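Local atomic coordinates of malonyl-CoA decarboxylase (Rhodopseudomonas palustris, PDB entry 4KSA), a protein that probably catalyses the decarboxylation of malonyl-CoA to acetyl-CoA and carbon dioxide. Residues P228-E233 / I268-Q273; V174-D179 / G218-R223; F302-P307 / Y414-G419; P212-Y217 / E233-K238. All coordinates share one frame; numbering follows the deposited sequence.

Contact 1: P228-E233 / I268-Q273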
# COMPACT_ATOMS: atom_id res chain seq x y z
N PRO A 228 -14.76 -12.38 -4.50
CA PRO A 228 -14.52 -12.48 -5.95
C PRO A 228 -15.86 -12.65 -6.71
O PRO A 228 -16.49 -13.70 -6.65
CB PRO A 228 -13.60 -13.70 -6.07
CG PRO A 228 -14.03 -14.56 -4.96
CD PRO A 228 -14.26 -13.58 -3.80
N LEU A 229 -16.29 -11.60 -7.40
CA LEU A 229 -17.55 -11.62 -8.13
C LEU A 229 -17.51 -12.53 -9.36
O LEU A 229 -18.38 -13.40 -9.56
CB LEU A 229 -17.92 -10.21 -8.53
CG LEU A 229 -17.84 -9.24 -7.35
CD1 LEU A 229 -18.43 -7.90 -7.75
CD2 LEU A 229 -18.57 -9.83 -6.15
N ILE A 230 -16.51 -12.30 -10.20
CA ILE A 230 -16.32 -13.08 -11.40
C ILE A 230 -14.98 -13.76 -11.27
O ILE A 230 -13.96 -13.10 -11.06
CB ILE A 230 -16.31 -12.19 -12.63
CG1 ILE A 230 -17.65 -11.46 -12.71
CG2 ILE A 230 -16.03 -13.01 -13.86
CD1 ILE A 230 -17.71 -10.37 -13.72
N PHE A 231 -14.99 -15.09 -11.38
CA PHE A 231 -13.80 -15.94 -11.28
C PHE A 231 -13.46 -16.52 -12.66
O PHE A 231 -14.26 -17.25 -13.24
CB PHE A 231 -14.09 -17.07 -10.29
CG PHE A 231 -12.94 -17.98 -10.05
CD1 PHE A 231 -11.71 -17.47 -9.67
CD2 PHE A 231 -13.09 -19.36 -10.19
CE1 PHE A 231 -10.62 -18.33 -9.43
CE2 PHE A 231 -12.01 -20.22 -9.95
CZ PHE A 231 -10.77 -19.70 -9.58
N VAL A 232 -12.28 -16.18 -13.17
CA VAL A 232 -11.84 -16.64 -14.49
C VAL A 232 -10.66 -17.62 -14.44
O VAL A 232 -9.59 -17.28 -13.96
CB VAL A 232 -11.43 -15.43 -15.35
CG1 VAL A 232 -11.10 -15.88 -16.76
CG2 VAL A 232 -12.55 -14.44 -15.39
N GLU A 233 -10.87 -18.83 -14.94
CA GLU A 233 -9.81 -19.84 -14.95
C GLU A 233 -9.15 -19.96 -16.33
O GLU A 233 -9.82 -20.03 -17.36
CB GLU A 233 -10.38 -21.18 -14.51
CG GLU A 233 -10.95 -21.12 -13.12
CD GLU A 233 -11.42 -22.46 -12.63
OE1 GLU A 233 -10.57 -23.36 -12.50
OE2 GLU A 233 -12.64 -22.61 -12.38
N ILE A 268 -15.45 -19.51 -16.73
CA ILE A 268 -15.77 -18.13 -16.34
C ILE A 268 -17.03 -18.21 -15.51
O ILE A 268 -18.05 -18.67 -16.02
CB ILE A 268 -16.04 -17.25 -17.55
CG1 ILE A 268 -14.78 -17.15 -18.39
CG2 ILE A 268 -16.44 -15.86 -17.08
CD1 ILE A 268 -14.88 -16.12 -19.46
N SER A 269 -16.98 -17.76 -14.26
CA SER A 269 -18.17 -17.86 -13.41
C SER A 269 -18.54 -16.65 -12.58
O SER A 269 -17.67 -15.94 -12.08
CB SER A 269 -18.04 -19.07 -12.48
OG SER A 269 -16.69 -19.43 -12.30
N ASN A 270 -19.85 -16.41 -12.45
CA ASN A 270 -20.39 -15.32 -11.65
C ASN A 270 -20.65 -15.96 -10.29
O ASN A 270 -21.49 -16.85 -10.20
CB ASN A 270 -21.70 -14.82 -12.22
CG ASN A 270 -21.64 -13.35 -12.59
OD1 ASN A 270 -21.03 -12.98 -13.60
ND2 ASN A 270 -22.25 -12.50 -11.75
N THR A 271 -19.98 -15.50 -9.24
CA THR A 271 -20.11 -16.16 -7.94
C THR A 271 -21.25 -15.81 -7.03
O THR A 271 -21.53 -16.56 -6.10
CB THR A 271 -18.83 -16.01 -7.12
OG1 THR A 271 -18.77 -14.70 -6.54
CG2 THR A 271 -17.61 -16.23 -8.02
N GLN A 272 -21.90 -14.69 -7.26
CA GLN A 272 -22.99 -14.29 -6.39
C GLN A 272 -24.34 -14.38 -7.07
O GLN A 272 -24.69 -13.54 -7.89
CB GLN A 272 -22.76 -12.85 -5.90
CG GLN A 272 -21.39 -12.58 -5.32
CD GLN A 272 -21.06 -13.51 -4.17
OE1 GLN A 272 -20.10 -14.27 -4.23
NE2 GLN A 272 -21.86 -13.44 -3.11
N GLN A 273 -25.10 -15.41 -6.70
CA GLN A 273 -26.45 -15.62 -7.22
C GLN A 273 -27.26 -14.32 -7.24
O GLN A 273 -27.92 -14.02 -8.24
CB GLN A 273 -27.16 -16.66 -6.35
CG GLN A 273 -26.93 -18.07 -6.82
CD GLN A 273 -27.43 -18.28 -8.25
OE1 GLN A 273 -27.04 -19.24 -8.93
NE2 GLN A 273 -28.32 -17.39 -8.71
O HOH W 1 -21.27 -12.62 -9.19
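Thr271 meets the carbonyl oxygens of Pro228 and Leu229 just past the end of strand 262-270. Its N-H points almost straight at Leu229 O, with Thr271 N 2.7 Å from Leu229 O and 178° at the hydrogen. Its hydroxyl donates to Pro228 O; that bond is modelled as very short, and its exact length is doubtful. A chi1 of 78° puts OG1 between the backbone N and the carbonyl carbon, where it faces Pro228. A valine here would probably leave Pro228 O without its hydroxyl donor, with the Thr271 N bond to Leu229 O and the water still joining the segments.

The tight part is the antiparallel pairing of strands 230-237 and 262-270. Phe231 and Ser269 form a hydrogen-bonded pair: Phe231 N lies 2.9 Å from Ser269 O, and Ser269 N 2.9 Å from Phe231 O. Ser269 OG adds a weak bond of 3.4 Å to Phe231 O and sits at the edge of the Phe231 ring. The ring packs on Ile190 of helix 184-193. Ile230, Val232 and Ile268 share the other face of the sheet, which helix 284-295 covers. There Ile268 CG1 lies 4.2 Å from Val232 CG1.

The loose side is around Asn270, which is exposed, and Gln272. Here a water donates to Leu229 O at 3.0 Å and accepts from Gln272 N. Leu229 CD2 only brushes Gln272 CG, at 4.0 Å. Leu229 O therefore has two donors, one protein and one water. The chemistry implies that backbone and hydroxyl donors, with one water, carry the pairing past the last strand residue, Asn270.

Contact 2: V174-D179 / G218-R223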
# COMPACT_ATOMS: atom_id res chain seq x y z
N VAL A 174 -12.08 -4.30 -9.84
CA VAL A 174 -10.65 -4.53 -9.91
C VAL A 174 -10.32 -5.99 -10.13
O VAL A 174 -10.90 -6.86 -9.49
CB VAL A 174 -9.96 -4.06 -8.63
CG1 VAL A 174 -8.51 -4.53 -8.61
CG2 VAL A 174 -10.03 -2.55 -8.55
N LEU A 175 -9.38 -6.24 -11.05
CA LEU A 175 -8.96 -7.59 -11.36
C LEU A 175 -7.76 -7.96 -10.50
O LEU A 175 -6.86 -7.17 -10.29
CB LEU A 175 -8.60 -7.68 -12.84
CG LEU A 175 -7.93 -8.98 -13.28
CD1 LEU A 175 -8.94 -10.14 -13.25
CD2 LEU A 175 -7.36 -8.80 -14.67
N GLN A 176 -7.76 -9.18 -9.99
CA GLN A 176 -6.67 -9.63 -9.16
C GLN A 176 -6.33 -11.06 -9.53
O GLN A 176 -7.22 -11.86 -9.82
CB GLN A 176 -7.05 -9.57 -7.67
CG GLN A 176 -6.76 -8.24 -7.03
CD GLN A 176 -5.30 -7.87 -7.17
OE1 GLN A 176 -4.42 -8.57 -6.67
NE2 GLN A 176 -5.03 -6.77 -7.88
N ARG A 177 -5.05 -11.40 -9.54
CA ARG A 177 -4.70 -12.75 -9.86
C ARG A 177 -4.96 -13.49 -8.57
O ARG A 177 -4.77 -12.93 -7.49
CB ARG A 177 -3.24 -12.89 -10.24
CG ARG A 177 -2.81 -14.34 -10.30
CD ARG A 177 -1.44 -14.54 -10.87
NE ARG A 177 -1.01 -15.90 -10.59
CZ ARG A 177 0.15 -16.43 -10.95
NH1 ARG A 177 1.02 -15.69 -11.64
NH2 ARG A 177 0.43 -17.69 -10.63
N ILE A 178 -5.40 -14.73 -8.67
CA ILE A 178 -5.67 -15.53 -7.50
C ILE A 178 -4.69 -16.69 -7.47
O ILE A 178 -4.62 -17.50 -8.40
CB ILE A 178 -7.13 -16.04 -7.52
CG1 ILE A 178 -8.07 -14.83 -7.45
CG2 ILE A 178 -7.36 -17.03 -6.41
CD1 ILE A 178 -9.51 -15.19 -7.41
N ASP A 179 -3.91 -16.74 -6.40
CA ASP A 179 -2.93 -17.79 -6.26
C ASP A 179 -2.66 -18.03 -4.79
O ASP A 179 -3.42 -17.57 -3.93
CB ASP A 179 -1.63 -17.40 -6.99
CG ASP A 179 -1.07 -16.07 -6.52
OD1 ASP A 179 -0.88 -15.92 -5.30
OD2 ASP A 179 -0.81 -15.18 -7.36
N GLY A 218 -9.68 -12.96 -10.57
CA GLY A 218 -10.90 -12.60 -9.89
C GLY A 218 -11.20 -11.14 -10.08
O GLY A 218 -10.29 -10.33 -10.26
N PHE A 219 -12.49 -10.80 -10.08
CA PHE A 219 -12.91 -9.41 -10.19
C PHE A 219 -13.51 -9.02 -8.84
O PHE A 219 -14.41 -9.70 -8.32
CB PHE A 219 -13.92 -9.25 -11.31
CG PHE A 219 -13.28 -9.16 -12.66
CD1 PHE A 219 -12.69 -7.97 -13.08
CD2 PHE A 219 -13.20 -10.28 -13.49
CE1 PHE A 219 -12.03 -7.90 -14.30
CE2 PHE A 219 -12.54 -10.22 -14.71
CZ PHE A 219 -11.95 -9.03 -15.12
N PHE A 220 -12.98 -7.96 -8.27
CA PHE A 220 -13.42 -7.51 -6.97
C PHE A 220 -13.99 -6.12 -7.06
O PHE A 220 -13.55 -5.31 -7.87
CB PHE A 220 -12.24 -7.50 -5.98
CG PHE A 220 -11.68 -8.86 -5.69
CD1 PHE A 220 -12.07 -9.55 -4.54
CD2 PHE A 220 -10.82 -9.49 -6.58
CE1 PHE A 220 -11.62 -10.86 -4.29
CE2 PHE A 220 -10.36 -10.81 -6.34
CZ PHE A 220 -10.77 -11.49 -5.18
N HIS A 221 -14.99 -5.85 -6.23
CA HIS A 221 -15.58 -4.52 -6.17
C HIS A 221 -15.63 -4.16 -4.68
O HIS A 221 -15.93 -4.99 -3.83
CB HIS A 221 -16.97 -4.51 -6.79
CG HIS A 221 -17.52 -3.13 -6.98
ND1 HIS A 221 -17.79 -2.28 -5.93
CD2 HIS A 221 -17.83 -2.45 -8.11
CE1 HIS A 221 -18.24 -1.14 -6.41
NE2 HIS A 221 -18.28 -1.21 -7.73
N PRO A 222 -15.29 -2.91 -4.35
CA PRO A 222 -15.31 -2.48 -2.94
C PRO A 222 -16.64 -2.68 -2.20
O PRO A 222 -16.63 -2.77 -0.97
CB PRO A 222 -14.90 -1.00 -3.03
CG PRO A 222 -15.31 -0.58 -4.43
CD PRO A 222 -14.96 -1.80 -5.26
N ARG A 223 -17.77 -2.77 -2.91
CA ARG A 223 -19.08 -2.96 -2.27
C ARG A 223 -19.16 -4.28 -1.52
O ARG A 223 -19.85 -4.37 -0.52
CB ARG A 223 -20.23 -2.93 -3.27
CG ARG A 223 -20.59 -1.57 -3.82
CD ARG A 223 -21.16 -0.64 -2.76
NE ARG A 223 -21.51 0.64 -3.36
CZ ARG A 223 -22.35 1.52 -2.82
NH1 ARG A 223 -22.61 2.66 -3.44
NH2 ARG A 223 -22.93 1.24 -1.65
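Val174 and Phe220 bond to each other through both backbone amides. Val174 N lies 2.7 Å from Phe220 O, and Phe220 N lies 2.7 Å from Val174 O. Gln176 and Gly218 repeat the pattern, with Gln176 N 2.8 Å from Gly218 O and Gly218 N 2.8 Å from Gln176 O. Between them Leu175 and Phe219 make a non-hydrogen-bonded pair.

The main side-chain interaction is CH-pi. Leu175 CD1 sits over one face of the Phe219 ring, 3.9 Å from the ring centroid and 17° off its normal. Leu175 CG is anti to the backbone N (chi1 171°), which carries the leucine branch across to the ring. Val288 of helix 284-295 packs on both residues. An alanine in place of Phe219 would probably leave Leu175 CD1 without its ring face and open a gap beneath that helix.

Strand 174-178 is an outermost strand of the mixed sheet within this chain, so strand 214-220 holds it on one side. The family of this domain belongs to the acetyltransferase clan.

On the opposite face of the sheet the packing is apolar. Gln176 CB lies 3.8 Å from Phe220 CE2. Ile178 CD1 comes 3.8 Å from Gly218 CA, so close that a CB on Gly218 would clash with it.

Charged and polar groups lie at the ends. Arg177 NE is 3.3 Å from Asp179 OD2, but the oxygen is well out of the guanidinium plane, so only the charges attract. Arg223 N donates to His221 ND1 in the imidazole plane. The Arg223 side chain makes a cation-pi contact with Phe172 of a second subunit.

Contact 3: F302-P307 / Y414-G419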
# COMPACT_ATOMS: atom_id res chain seq x y z
N PHE A 302 -5.16 -15.56 -27.85
CA PHE A 302 -6.09 -15.55 -26.74
C PHE A 302 -7.43 -16.14 -27.18
O PHE A 302 -8.23 -15.50 -27.87
CB PHE A 302 -6.23 -14.13 -26.20
CG PHE A 302 -4.94 -13.58 -25.67
CD1 PHE A 302 -4.16 -12.73 -26.45
CD2 PHE A 302 -4.47 -13.98 -24.42
CE1 PHE A 302 -2.92 -12.28 -25.99
CE2 PHE A 302 -3.23 -13.54 -23.96
CZ PHE A 302 -2.45 -12.69 -24.74
N VAL A 303 -7.65 -17.38 -26.76
CA VAL A 303 -8.83 -18.14 -27.14
C VAL A 303 -9.51 -18.84 -25.97
O VAL A 303 -8.87 -19.12 -24.96
CB VAL A 303 -8.43 -19.23 -28.15
CG1 VAL A 303 -7.62 -20.33 -27.43
CG2 VAL A 303 -9.65 -19.81 -28.80
N THR A 304 -10.79 -19.16 -26.11
CA THR A 304 -11.50 -19.86 -25.04
C THR A 304 -11.84 -21.29 -25.46
O THR A 304 -11.55 -21.69 -26.58
CB THR A 304 -12.82 -19.17 -24.66
OG1 THR A 304 -13.80 -19.44 -25.67
CG2 THR A 304 -12.62 -17.66 -24.57
N LEU A 305 -12.44 -22.04 -24.56
CA LEU A 305 -12.90 -23.40 -24.83
C LEU A 305 -14.20 -23.45 -24.06
O LEU A 305 -14.31 -24.08 -23.00
CB LEU A 305 -11.94 -24.47 -24.30
CG LEU A 305 -11.92 -25.78 -25.11
CD1 LEU A 305 -11.48 -26.93 -24.22
CD2 LEU A 305 -13.29 -26.08 -25.68
N SER A 306 -15.18 -22.74 -24.60
CA SER A 306 -16.49 -22.59 -24.00
C SER A 306 -17.49 -23.72 -24.21
O SER A 306 -17.31 -24.62 -25.03
CB SER A 306 -17.11 -21.30 -24.52
OG SER A 306 -16.15 -20.24 -24.52
N PRO A 307 -18.56 -23.71 -23.40
CA PRO A 307 -19.63 -24.70 -23.48
C PRO A 307 -20.73 -24.03 -24.29
O PRO A 307 -20.64 -22.84 -24.60
CB PRO A 307 -20.01 -24.92 -22.03
CG PRO A 307 -19.82 -23.59 -21.45
CD PRO A 307 -18.50 -23.15 -22.04
N TYR A 414 -13.83 -19.18 -28.68
CA TYR A 414 -14.14 -17.82 -29.10
C TYR A 414 -12.72 -17.28 -29.20
O TYR A 414 -11.84 -17.70 -28.45
CB TYR A 414 -14.98 -17.09 -28.06
CG TYR A 414 -16.43 -17.56 -28.00
CD1 TYR A 414 -17.41 -16.96 -28.80
CD2 TYR A 414 -16.82 -18.59 -27.13
CE1 TYR A 414 -18.75 -17.37 -28.75
CE2 TYR A 414 -18.16 -19.01 -27.07
CZ TYR A 414 -19.12 -18.40 -27.88
OH TYR A 414 -20.43 -18.81 -27.81
N LEU A 415 -12.47 -16.39 -30.15
CA LEU A 415 -11.13 -15.86 -30.34
C LEU A 415 -11.05 -14.41 -29.91
O LEU A 415 -11.77 -13.55 -30.42
CB LEU A 415 -10.75 -16.03 -31.83
CG LEU A 415 -9.32 -15.81 -32.35
CD1 LEU A 415 -9.01 -14.33 -32.40
CD2 LEU A 415 -8.33 -16.57 -31.48
N TYR A 416 -10.18 -14.16 -28.94
CA TYR A 416 -10.00 -12.80 -28.44
C TYR A 416 -8.74 -12.24 -29.05
O TYR A 416 -7.64 -12.76 -28.85
CB TYR A 416 -9.88 -12.77 -26.90
CG TYR A 416 -11.21 -12.88 -26.17
CD1 TYR A 416 -11.68 -14.11 -25.72
CD2 TYR A 416 -12.00 -11.74 -25.95
CE1 TYR A 416 -12.92 -14.21 -25.06
CE2 TYR A 416 -13.24 -11.84 -25.29
CZ TYR A 416 -13.69 -13.08 -24.86
OH TYR A 416 -14.91 -13.22 -24.26
N ALA A 417 -8.91 -11.18 -29.83
CA ALA A 417 -7.80 -10.52 -30.48
C ALA A 417 -7.76 -9.12 -29.92
O ALA A 417 -8.61 -8.28 -30.23
CB ALA A 417 -8.02 -10.47 -31.98
N LEU A 418 -6.75 -8.88 -29.09
CA LEU A 418 -6.56 -7.60 -28.42
C LEU A 418 -6.36 -6.43 -29.39
O LEU A 418 -5.61 -5.50 -29.09
CB LEU A 418 -5.38 -7.73 -27.46
CG LEU A 418 -5.04 -6.58 -26.52
CD1 LEU A 418 -6.30 -6.02 -25.88
CD2 LEU A 418 -4.08 -7.11 -25.46
N GLY A 419 -7.04 -6.49 -30.53
CA GLY A 419 -6.95 -5.44 -31.53
C GLY A 419 -8.32 -5.17 -32.14
O GLY A 419 -8.55 -4.12 -32.75
O HOH W 2 -21.18 -21.02 -26.42
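Tyr414 packs beside Thr304 and Ser306, from CB out to CE2. Tyr414 CB lies 3.6 Å from Thr304 OG1. Farther out, Tyr414 CD2 is 3.2 Å from Ser306 OG, and both hydroxyl oxygens lie at the ring edge, near its plane. Tyr414 CE2 comes next, 3.6 Å from Ser306 CB. At the tip, Tyr414 OH donates to a water at 2.7 Å, and this water donates in turn to Pro307 O.

The two hydroxyls are linked to each other, with Thr304 OG1 2.7 Å from Ser306 OG. Thr304 OG1 also accepts from Tyr414 N at 3.0 Å, taking up a backbone donor that a main-chain carbonyl would meet in a regular pair. Its chi1 of 76° turns OG1 to Tyr414 and CG2 to the edge of the Tyr416 ring. Thr304 N donates to Tyr414 O at 3.0 Å.

The pair lies inside the mixed sheet: strand 301-304 is flanked by 262-270 on its other side, and strand 411-416 by 389-394. Helix 378-385 supplies His383, which stacks on Tyr414 and hydrogen-bonds Tyr416 OH. Helix 284-295 packs on Phe302 and Tyr416.

Contact 4: P212-Y217 / E233-K238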
# COMPACT_ATOMS: atom_id res chain seq x y z
N PRO A 212 2.35 -24.31 -13.12
CA PRO A 212 2.78 -23.07 -13.77
C PRO A 212 2.09 -22.80 -15.09
O PRO A 212 2.33 -21.77 -15.73
CB PRO A 212 4.28 -23.27 -13.93
CG PRO A 212 4.38 -24.74 -14.15
CD PRO A 212 3.42 -25.32 -13.15
N ASP A 213 1.23 -23.72 -15.52
CA ASP A 213 0.50 -23.54 -16.77
C ASP A 213 -0.98 -23.28 -16.50
O ASP A 213 -1.82 -23.36 -17.41
CB ASP A 213 0.71 -24.75 -17.69
CG ASP A 213 0.01 -26.01 -17.21
OD1 ASP A 213 -0.07 -26.22 -15.98
OD2 ASP A 213 -0.46 -26.80 -18.07
N ARG A 214 -1.29 -22.96 -15.25
CA ARG A 214 -2.65 -22.64 -14.81
C ARG A 214 -2.63 -21.27 -14.13
O ARG A 214 -1.68 -20.95 -13.42
CB ARG A 214 -3.16 -23.70 -13.83
CG ARG A 214 -3.43 -25.06 -14.47
CD ARG A 214 -4.74 -25.08 -15.25
NE ARG A 214 -4.84 -26.24 -16.13
CZ ARG A 214 -4.17 -26.36 -17.28
NH1 ARG A 214 -4.32 -27.45 -18.02
NH2 ARG A 214 -3.38 -25.39 -17.70
N ARG A 215 -3.67 -20.47 -14.36
CA ARG A 215 -3.79 -19.13 -13.78
C ARG A 215 -5.24 -18.71 -13.70
O ARG A 215 -5.91 -18.69 -14.72
CB ARG A 215 -3.08 -18.10 -14.65
CG ARG A 215 -1.61 -18.25 -14.75
CD ARG A 215 -0.90 -17.10 -14.08
NE ARG A 215 0.51 -17.04 -14.48
CZ ARG A 215 1.34 -18.08 -14.42
NH1 ARG A 215 0.91 -19.26 -13.97
NH2 ARG A 215 2.60 -17.94 -14.81
N CYS A 216 -5.73 -18.37 -12.52
CA CYS A 216 -7.12 -17.90 -12.42
C CYS A 216 -7.14 -16.50 -11.86
O CYS A 216 -6.29 -16.11 -11.06
CB CYS A 216 -7.97 -18.82 -11.56
SG CYS A 216 -7.06 -19.52 -10.24
N TYR A 217 -8.12 -15.74 -12.32
CA TYR A 217 -8.26 -14.36 -11.91
C TYR A 217 -9.60 -14.11 -11.23
O TYR A 217 -10.52 -14.94 -11.27
CB TYR A 217 -8.10 -13.48 -13.13
CG TYR A 217 -6.76 -13.67 -13.78
CD1 TYR A 217 -5.64 -12.96 -13.34
CD2 TYR A 217 -6.56 -14.64 -14.77
CE1 TYR A 217 -4.38 -13.20 -13.85
CE2 TYR A 217 -5.28 -14.90 -15.29
CZ TYR A 217 -4.20 -14.17 -14.82
OH TYR A 217 -2.93 -14.42 -15.29
N GLU A 233 -10.87 -18.83 -14.94
CA GLU A 233 -9.81 -19.84 -14.95
C GLU A 233 -9.15 -19.96 -16.33
O GLU A 233 -9.82 -20.03 -17.36
CB GLU A 233 -10.38 -21.18 -14.51
CG GLU A 233 -10.95 -21.12 -13.12
CD GLU A 233 -11.42 -22.46 -12.63
OE1 GLU A 233 -10.57 -23.36 -12.50
OE2 GLU A 233 -12.64 -22.61 -12.38
N VAL A 234 -7.82 -19.97 -16.34
CA VAL A 234 -7.07 -20.03 -17.59
C VAL A 234 -6.02 -21.14 -17.61
O VAL A 234 -5.51 -21.55 -16.56
CB VAL A 234 -6.35 -18.69 -17.87
CG1 VAL A 234 -5.60 -18.76 -19.17
CG2 VAL A 234 -7.35 -17.56 -17.90
N ALA A 235 -5.70 -21.62 -18.81
CA ALA A 235 -4.68 -22.66 -19.00
C ALA A 235 -3.63 -22.15 -19.99
O ALA A 235 -3.97 -21.66 -21.06
CB ALA A 235 -5.32 -23.94 -19.52
N LEU A 236 -2.35 -22.25 -19.61
CA LEU A 236 -1.26 -21.83 -20.48
C LEU A 236 -0.88 -22.99 -21.40
O LEU A 236 -0.55 -24.09 -20.93
CB LEU A 236 -0.04 -21.41 -19.66
CG LEU A 236 -0.08 -20.05 -18.97
CD1 LEU A 236 -1.25 -19.23 -19.49
CD2 LEU A 236 -0.15 -20.26 -17.45
N THR A 237 -0.94 -22.76 -22.71
CA THR A 237 -0.64 -23.82 -23.67
C THR A 237 0.07 -23.39 -24.95
O THR A 237 0.40 -22.21 -25.14
CB THR A 237 -1.93 -24.54 -24.10
OG1 THR A 237 -2.70 -23.66 -24.93
CG2 THR A 237 -2.76 -24.94 -22.88
N LYS A 238 0.27 -24.36 -25.84
CA LYS A 238 0.93 -24.12 -27.13
C LYS A 238 -0.00 -24.39 -28.33
O LYS A 238 0.46 -24.55 -29.46
CB LYS A 238 2.19 -25.00 -27.23
CG LYS A 238 3.38 -24.45 -26.45
CD LYS A 238 4.53 -25.46 -26.35
CE LYS A 238 4.25 -26.54 -25.32
NZ LYS A 238 5.45 -27.36 -25.00
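Arg215 lays one face of its guanidinium over Leu236 CD2, which sits 3.8 Å above the plane and toward its rim. The chain bends at chi2 (-113°), which brings the flat group back over the leucine. Arg215 CG also touches Leu236 CD2, at 3.7 Å. Arg215 NH1 donates to Arg214 O at 3.1 Å, which helps fix the turn of the group. NH2 forms a salt bridge with Glu295, whose charge would probably offset the nearby Arg177.

Arg214 covers Ala235 on the other face of the sheet. One face of its guanidinium lies over the methyl, with Arg214 CZ 3.5 Å from Ala235 CB, and NH1 donates to Leu247 O. On the same face Cys216 CB lies 4.1 Å from Glu233 CG. The carboxylate of Glu233 pairs with Arg208, and that of Asp213 with Arg252.

The backbone pairing is that of an antiparallel beta hairpin. Arg215 N lies 3.1 Å from Val234 O, and Val234 N lies 2.8 Å from Arg215 O. Leu236 N donates to Asp213 O.

The hairpin of strands 214-220 and 230-237 sits between strands 174-178 and 262-270. Helix 284-295 packs against Tyr217, whose ring edge meets Val234 CG2. Helix 202-209 packs on Arg214 and Cys216.

All four contacts join neighbouring strands of one mixed sheet. Contacts 2 and 4 both use strand 214-220, and contacts 1 and 4 both use strand 230-237 and share Glu233. Contact 3 joins 301-304 to 411-416, farther across the sheet. Contacts 3 and 4 are buried; contacts 1 and 2 are partly exposed, although contact 1 lies nearest the chain centre. Their chemistry differs: contact 1 ends in a hydrated polar turn, contact 2 rests on an aromatic face, contact 3 on linked hydroxyls, and contact 4 on buried arginines laid over apolar side chains, with polar partners outside the pair. Helix 284-295 packs on residues of all four. Only contact 2 touches another subunit.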